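Long-range contacts in bowman-Birk type bran trypsin inhibitor (Oryza sativa, PDB 2QN5), which probably inhibits trypsin-like serine proteases; this C-terminal part of a longer protein carries two disulfide-braced Bowman-Birk repeats: residues C7-K12 / F66-P71; P20-C25 / I57-D62. All coordinates share one frame; numbering follows the deposited sequence.

Contact 1: C7-K12 / F66-P71; sequences CCDNIK and FCTPRP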
loop_
_atom_site.group_PDB
_atom_site.type_symbol
_atom_site.label_atom_id
_atom_site.label_comp_id
_atom_site.label_asym_id
_atom_site.label_seq_id
_atom_site.Cartn_x
_atom_site.Cartn_y
_atom_site.Cartn_z
ATOM N N CYS A 7 -11.330 14.503 15.040
ATOM C CA CYS A 7 -12.246 14.321 13.928
ATOM C C CYS A 7 -11.562 14.891 12.692
ATOM O O CYS A 7 -10.532 15.543 12.806
ATOM C CB CYS A 7 -13.573 15.052 14.187
ATOM S SG CYS A 7 -13.449 16.863 14.083
ATOM N N CYS A 8 -12.106 14.620 11.512
ATOM C CA CYS A 8 -11.529 15.168 10.286
ATOM C C CYS A 8 -12.536 14.988 9.165
ATOM O O CYS A 8 -13.186 13.948 9.077
ATOM C CB CYS A 8 -10.190 14.491 9.921
ATOM S SG CYS A 8 -9.373 15.254 8.471
ATOM N N ASP A 9 -12.680 16.027 8.338
ATOM C CA ASP A 9 -13.618 16.026 7.213
ATOM C C ASP A 9 -12.851 15.717 5.945
ATOM O O ASP A 9 -13.039 14.660 5.335
ATOM C CB ASP A 9 -14.308 17.391 7.088
ATOM C CG ASP A 9 -15.248 17.676 8.244
ATOM O OD1 ASP A 9 -16.286 16.989 8.359
ATOM O OD2 ASP A 9 -14.948 18.583 9.044
ATOM N N ASN A 10 -11.988 16.647 5.547
ATOM C CA ASN A 10 -11.172 16.435 4.371
ATOM C C ASN A 10 -10.112 15.423 4.736
ATOM O O ASN A 10 -9.023 15.778 5.204
ATOM C CB ASN A 10 -10.523 17.731 3.911
ATOM C CG ASN A 10 -11.442 18.551 3.047
ATOM O OD1 ASN A 10 -11.936 18.067 2.028
ATOM N ND2 ASN A 10 -11.684 19.803 3.442
ATOM N N ILE A 11 -10.458 14.153 4.542
ATOM C CA ILE A 11 -9.549 13.051 4.831
ATOM C C ILE A 11 -8.981 12.544 3.515
ATOM O O ILE A 11 -9.719 12.079 2.649
ATOM C CB ILE A 11 -10.266 11.874 5.544
ATOM C CG1 ILE A 11 -10.924 12.351 6.843
ATOM C CG2 ILE A 11 -9.259 10.788 5.870
ATOM C CD1 ILE A 11 -11.758 11.287 7.530
ATOM N N LYS A 12 -7.668 12.656 3.366
ATOM C CA LYS A 12 -7.012 12.199 2.152
ATOM C C LYS A 12 -6.395 10.837 2.403
ATOM O O LYS A 12 -5.944 10.556 3.511
ATOM C CB LYS A 12 -5.920 13.191 1.721
ATOM C CG LYS A 12 -5.120 12.763 0.482
ATOM C CD LYS A 12 -6.023 12.445 -0.735
ATOM C CE LYS A 12 -6.813 13.666 -1.220
ATOM N NZ LYS A 12 -7.560 13.412 -2.483
ATOM N N PHE A 66 -16.233 11.879 11.068
ATOM C CA PHE A 66 -16.237 13.214 10.499
ATOM C C PHE A 66 -16.473 14.222 11.609
ATOM O O PHE A 66 -16.834 13.865 12.730
ATOM C CB PHE A 66 -17.314 13.351 9.427
ATOM C CG PHE A 66 -17.000 12.610 8.163
ATOM C CD1 PHE A 66 -17.527 11.348 7.930
ATOM C CD2 PHE A 66 -16.145 13.166 7.215
ATOM C CE1 PHE A 66 -17.204 10.642 6.765
ATOM C CE2 PHE A 66 -15.814 12.475 6.049
ATOM C CZ PHE A 66 -16.343 11.210 5.820
ATOM N N CYS A 67 -16.247 15.489 11.295
ATOM C CA CYS A 67 -16.445 16.554 12.266
ATOM C C CYS A 67 -17.893 17.049 12.196
ATOM O O CYS A 67 -18.449 17.521 13.187
ATOM C CB CYS A 67 -15.484 17.702 11.971
ATOM S SG CYS A 67 -13.710 17.286 12.111
ATOM N N THR A 68 -18.488 16.919 11.015
ATOM C CA THR A 68 -19.859 17.340 10.755
ATOM C C THR A 68 -20.562 16.236 9.971
ATOM O O THR A 68 -20.186 15.945 8.839
ATOM C CB THR A 68 -19.870 18.632 9.919
ATOM O OG1 THR A 68 -18.811 18.581 8.955
ATOM C CG2 THR A 68 -19.693 19.857 10.813
ATOM N N PRO A 69 -21.612 15.621 10.549
ATOM C CA PRO A 69 -22.338 14.538 9.869
ATOM C C PRO A 69 -22.768 14.776 8.426
ATOM O O PRO A 69 -22.748 15.895 7.913
ATOM C CB PRO A 69 -23.519 14.256 10.804
ATOM C CG PRO A 69 -23.717 15.543 11.512
ATOM C CD PRO A 69 -22.310 16.022 11.781
ATOM N N ARG A 70 -23.168 13.689 7.782
ATOM C CA ARG A 70 -23.576 13.716 6.394
ATOM C C ARG A 70 -24.922 13.063 6.187
ATOM O O ARG A 70 -25.221 12.041 6.779
ATOM C CB ARG A 70 -22.530 12.988 5.575
ATOM C CG ARG A 70 -21.182 13.646 5.666
ATOM C CD ARG A 70 -20.048 12.668 5.512
ATOM N NE ARG A 70 -18.767 13.369 5.545
ATOM C CZ ARG A 70 -18.380 14.258 4.636
ATOM N NH1 ARG A 70 -17.198 14.847 4.744
ATOM N NH2 ARG A 70 -19.172 14.552 3.614
ATOM N N PRO A 71 -25.742 13.641 5.308
ATOM C CA PRO A 71 -27.075 13.121 5.009
ATOM C C PRO A 71 -27.108 11.602 5.072
ATOM O O PRO A 71 -27.980 11.012 5.710
ATOM C CB PRO A 71 -27.327 13.648 3.606
ATOM C CG PRO A 71 -26.637 14.985 3.633
ATOM C CD PRO A 71 -25.334 14.654 4.313
#

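Contact 2: P20-C25 / I57-D62; sequences PPQWRC and IYWGAD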
loop_
_atom_site.group_PDB
_atom_site.type_symbol
_atom_site.label_atom_id
_atom_site.label_comp_id
_atom_site.label_asym_id
_atom_site.label_seq_id
_atom_site.Cartn_x
_atom_site.Cartn_y
_atom_site.Cartn_z
ATOM N N PRO A 20 -3.060 -1.684 7.395
ATOM C CA PRO A 20 -4.103 -0.786 6.888
ATOM C C PRO A 20 -3.579 0.448 6.156
ATOM O O PRO A 20 -2.381 0.730 6.169
ATOM C CB PRO A 20 -4.835 -0.394 8.153
ATOM C CG PRO A 20 -3.715 -0.231 9.078
ATOM C CD PRO A 20 -2.926 -1.495 8.846
ATOM N N PRO A 21 -4.481 1.206 5.517
ATOM C CA PRO A 21 -4.083 2.406 4.788
ATOM C C PRO A 21 -3.405 3.435 5.670
ATOM O O PRO A 21 -3.484 3.369 6.889
ATOM C CB PRO A 21 -5.405 2.910 4.216
ATOM C CG PRO A 21 -6.137 1.660 3.967
ATOM C CD PRO A 21 -5.885 0.879 5.236
ATOM N N GLN A 22 -2.717 4.373 5.037
ATOM C CA GLN A 22 -2.035 5.438 5.745
ATOM C C GLN A 22 -2.757 6.652 5.254
ATOM O O GLN A 22 -2.852 6.865 4.049
ATOM C CB GLN A 22 -0.565 5.506 5.341
ATOM C CG GLN A 22 0.127 4.159 5.405
ATOM C CD GLN A 22 1.623 4.255 5.283
ATOM O OE1 GLN A 22 2.144 4.864 4.345
ATOM N NE2 GLN A 22 2.331 3.646 6.231
ATOM N N TRP A 23 -3.293 7.445 6.174
ATOM C CA TRP A 23 -4.026 8.629 5.754
ATOM C C TRP A 23 -3.495 9.948 6.322
ATOM O O TRP A 23 -2.767 9.979 7.320
ATOM C CB TRP A 23 -5.512 8.484 6.102
ATOM C CG TRP A 23 -5.995 7.080 6.291
ATOM C CD1 TRP A 23 -5.551 6.181 7.219
ATOM C CD2 TRP A 23 -7.103 6.455 5.625
ATOM N NE1 TRP A 23 -6.323 5.041 7.184
ATOM C CE2 TRP A 23 -7.281 5.181 6.215
ATOM C CE3 TRP A 23 -7.968 6.848 4.599
ATOM C CZ2 TRP A 23 -8.289 4.299 5.810
ATOM C CZ3 TRP A 23 -8.975 5.968 4.198
ATOM C CH2 TRP A 23 -9.125 4.709 4.805
ATOM N N ARG A 24 -3.876 11.033 5.658
ATOM C CA ARG A 24 -3.493 12.379 6.054
ATOM C C ARG A 24 -4.775 13.196 6.269
ATOM O O ARG A 24 -5.809 12.906 5.663
ATOM C CB ARG A 24 -2.624 13.001 4.957
ATOM C CG ARG A 24 -2.146 14.403 5.245
ATOM C CD ARG A 24 -1.082 14.828 4.250
ATOM N NE ARG A 24 0.051 13.897 4.229
ATOM C CZ ARG A 24 1.258 14.193 3.746
ATOM N NH1 ARG A 24 1.496 15.403 3.251
ATOM N NH2 ARG A 24 2.219 13.273 3.739
ATOM N N CYS A 25 -4.720 14.195 7.147
ATOM C CA CYS A 25 -5.898 15.029 7.391
ATOM C C CYS A 25 -5.670 16.471 6.985
ATOM O O CYS A 25 -4.709 17.105 7.410
ATOM C CB CYS A 25 -6.333 14.988 8.856
ATOM S SG CYS A 25 -7.686 16.155 9.178
ATOM N N ILE A 57 0.880 11.718 9.455
ATOM C CA ILE A 57 0.138 10.647 8.813
ATOM C C ILE A 57 -0.230 9.571 9.801
ATOM O O ILE A 57 0.637 9.038 10.499
ATOM C CB ILE A 57 0.924 9.973 7.678
ATOM C CG1 ILE A 57 1.322 11.007 6.627
ATOM C CG2 ILE A 57 0.053 8.900 7.030
ATOM C CD1 ILE A 57 2.241 10.464 5.547
ATOM N N TYR A 58 -1.527 9.276 9.861
ATOM C CA TYR A 58 -2.062 8.235 10.726
ATOM C C TYR A 58 -2.094 7.000 9.852
ATOM O O TYR A 58 -2.443 7.084 8.674
ATOM C CB TYR A 58 -3.482 8.563 11.160
ATOM C CG TYR A 58 -4.187 7.430 11.842
ATOM C CD1 TYR A 58 -3.788 6.985 13.091
ATOM C CD2 TYR A 58 -5.267 6.811 11.244
ATOM C CE1 TYR A 58 -4.457 5.945 13.729
ATOM C CE2 TYR A 58 -5.941 5.772 11.869
ATOM C CZ TYR A 58 -5.534 5.348 13.103
ATOM O OH TYR A 58 -6.195 4.312 13.702
ATOM N N TRP A 59 -1.722 5.864 10.429
ATOM C CA TRP A 59 -1.700 4.604 9.713
ATOM C C TRP A 59 -2.622 3.670 10.468
ATOM O O TRP A 59 -2.259 3.176 11.526
ATOM C CB TRP A 59 -0.281 4.067 9.720
ATOM C CG TRP A 59 -0.064 2.794 8.978
ATOM C CD1 TRP A 59 -1.013 1.940 8.484
ATOM C CD2 TRP A 59 1.207 2.195 8.686
ATOM N NE1 TRP A 59 -0.405 0.845 7.902
ATOM C CE2 TRP A 59 0.956 0.981 8.014
ATOM C CE3 TRP A 59 2.535 2.571 8.927
ATOM C CZ2 TRP A 59 1.988 0.145 7.585
ATOM C CZ3 TRP A 59 3.549 1.742 8.502
ATOM C CH2 TRP A 59 3.275 0.544 7.840
ATOM N N GLY A 60 -3.818 3.435 9.945
ATOM C CA GLY A 60 -4.732 2.555 10.636
ATOM C C GLY A 60 -5.987 2.255 9.856
ATOM O O GLY A 60 -6.253 2.859 8.819
ATOM N N ALA A 61 -6.764 1.307 10.371
ATOM C CA ALA A 61 -8.005 0.908 9.740
ATOM C C ALA A 61 -8.959 2.075 9.596
ATOM O O ALA A 61 -9.381 2.387 8.494
ATOM C CB ALA A 61 -8.655 -0.167 10.544
ATOM N N ASP A 62 -9.285 2.720 10.715
ATOM C CA ASP A 62 -10.220 3.840 10.746
ATOM C C ASP A 62 -9.555 5.213 10.708
ATOM O O ASP A 62 -8.815 5.568 11.623
ATOM C CB ASP A 62 -11.080 3.727 12.009
ATOM C CG ASP A 62 -12.159 4.802 12.100
ATOM O OD1 ASP A 62 -13.060 4.661 12.961
ATOM O OD2 ASP A 62 -12.108 5.782 11.323
#

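Contact 1: C7-K12 / F66-P71
The disulfide C7-C67 joins the start and the end of the first Bowman-Birk repeat of this chain. The two SG atoms are bonded at 2.0 Å, with chi3 at 96°. Both CB atoms point toward the other segment. With C7 SG between its own N and carbonyl carbon (chi1 72°) and C67 SG beside its own N (chi1 -63°), the sulfurs meet.

Next to this bridge, D9 reaches across to C67 and T68. Its OD1 accepts from C67 N at 3.3 Å and from T68 OG1 at 3.0 Å. Both donors come in from above the carboxylate plane. T68 N adds a weak bond to the same oxygen. One acid oxygen thus grips two consecutive residues. R70 NH1 lies 4.3 Å from D9 OD1, too far for a salt bridge, but its charge may favour the ionised acid.

The F66 ring presents its edge to D9 O, with CE2 at 3.6 Å. R70 NE lies over the centre of one ring face. F66 CA makes a CA-H...O contact with C8 O at 3.4 Å, nearly straight. D9 N donates a hydrogen bond to D27 OD2. A dense cystine network that replaces a hydrophobic core is typical of the Bowman-Birk fold.

Contact 2: P20-C25 / I57-D62
The W23 indole has P21 CB over one face, 3.4 Å above the plane and offset toward the rim. At its edge NE1 donates to G60 O at 2.7 Å, almost straight at 171° and in the plane of both ring and carbonyl. Y58 O also lies at this edge.

Q22 is extended beyond CG and W59 CG is anti to N (chi1 -178°), so Q22 runs alongside one W59 face, pointing the same way. Q22 CG makes a CH-pi contact 3.9 Å from the centroid of the five-membered ring. The amide stands nearly upright on the indole, with the planes 86° apart. Q22 NE2 is hydrogen-bonded to the backbone of another protein chain. P20 CG meets W59 CD1 at 3.5 Å, the two side chains crossing at about a right angle. The peptide bond before P20 is cis, as in the canonical Bowman-Birk loop. G60 N lies over one face of Y58.

W23 and Y58 form an antiparallel hydrogen-bonded pair. W23 N donates to Y58 O at 2.7 Å, and Y58 N returns to W23 O at 2.9 Å. G60 N adds a weak bond to P21 O.

R24 NH1 bonds a polar side chain of the other protein chain, and W59 has a basic side chain of that chain in cation-pi contact. Strand 22-25 is the middle one of the sheet, between 11-13 and 54-59.

In the fold
Contact 2 and most of contact 1 lie in the first repeat of this chain; R70 and P71 already belong to the second. The contact centres are about 14 Å apart. Along the chain, contact 2 is nested inside the loop that contact 1 closes. They meet directly through the disulfide C8-C25. Strands 11-13 and 22-25 are antiparallel neighbours in the same sheet, with a probable hydrogen bond from K12 N to R24 O. Contact 1 lies near the centre of the chain. Contact 2 is farther out, beside the reactive bond K17-P18, assigned by similarity. The hairpin of these two strands is flanked by strand 54-59 and tied at its base by C8-C25, consistent with the rigid canonical loop of the family.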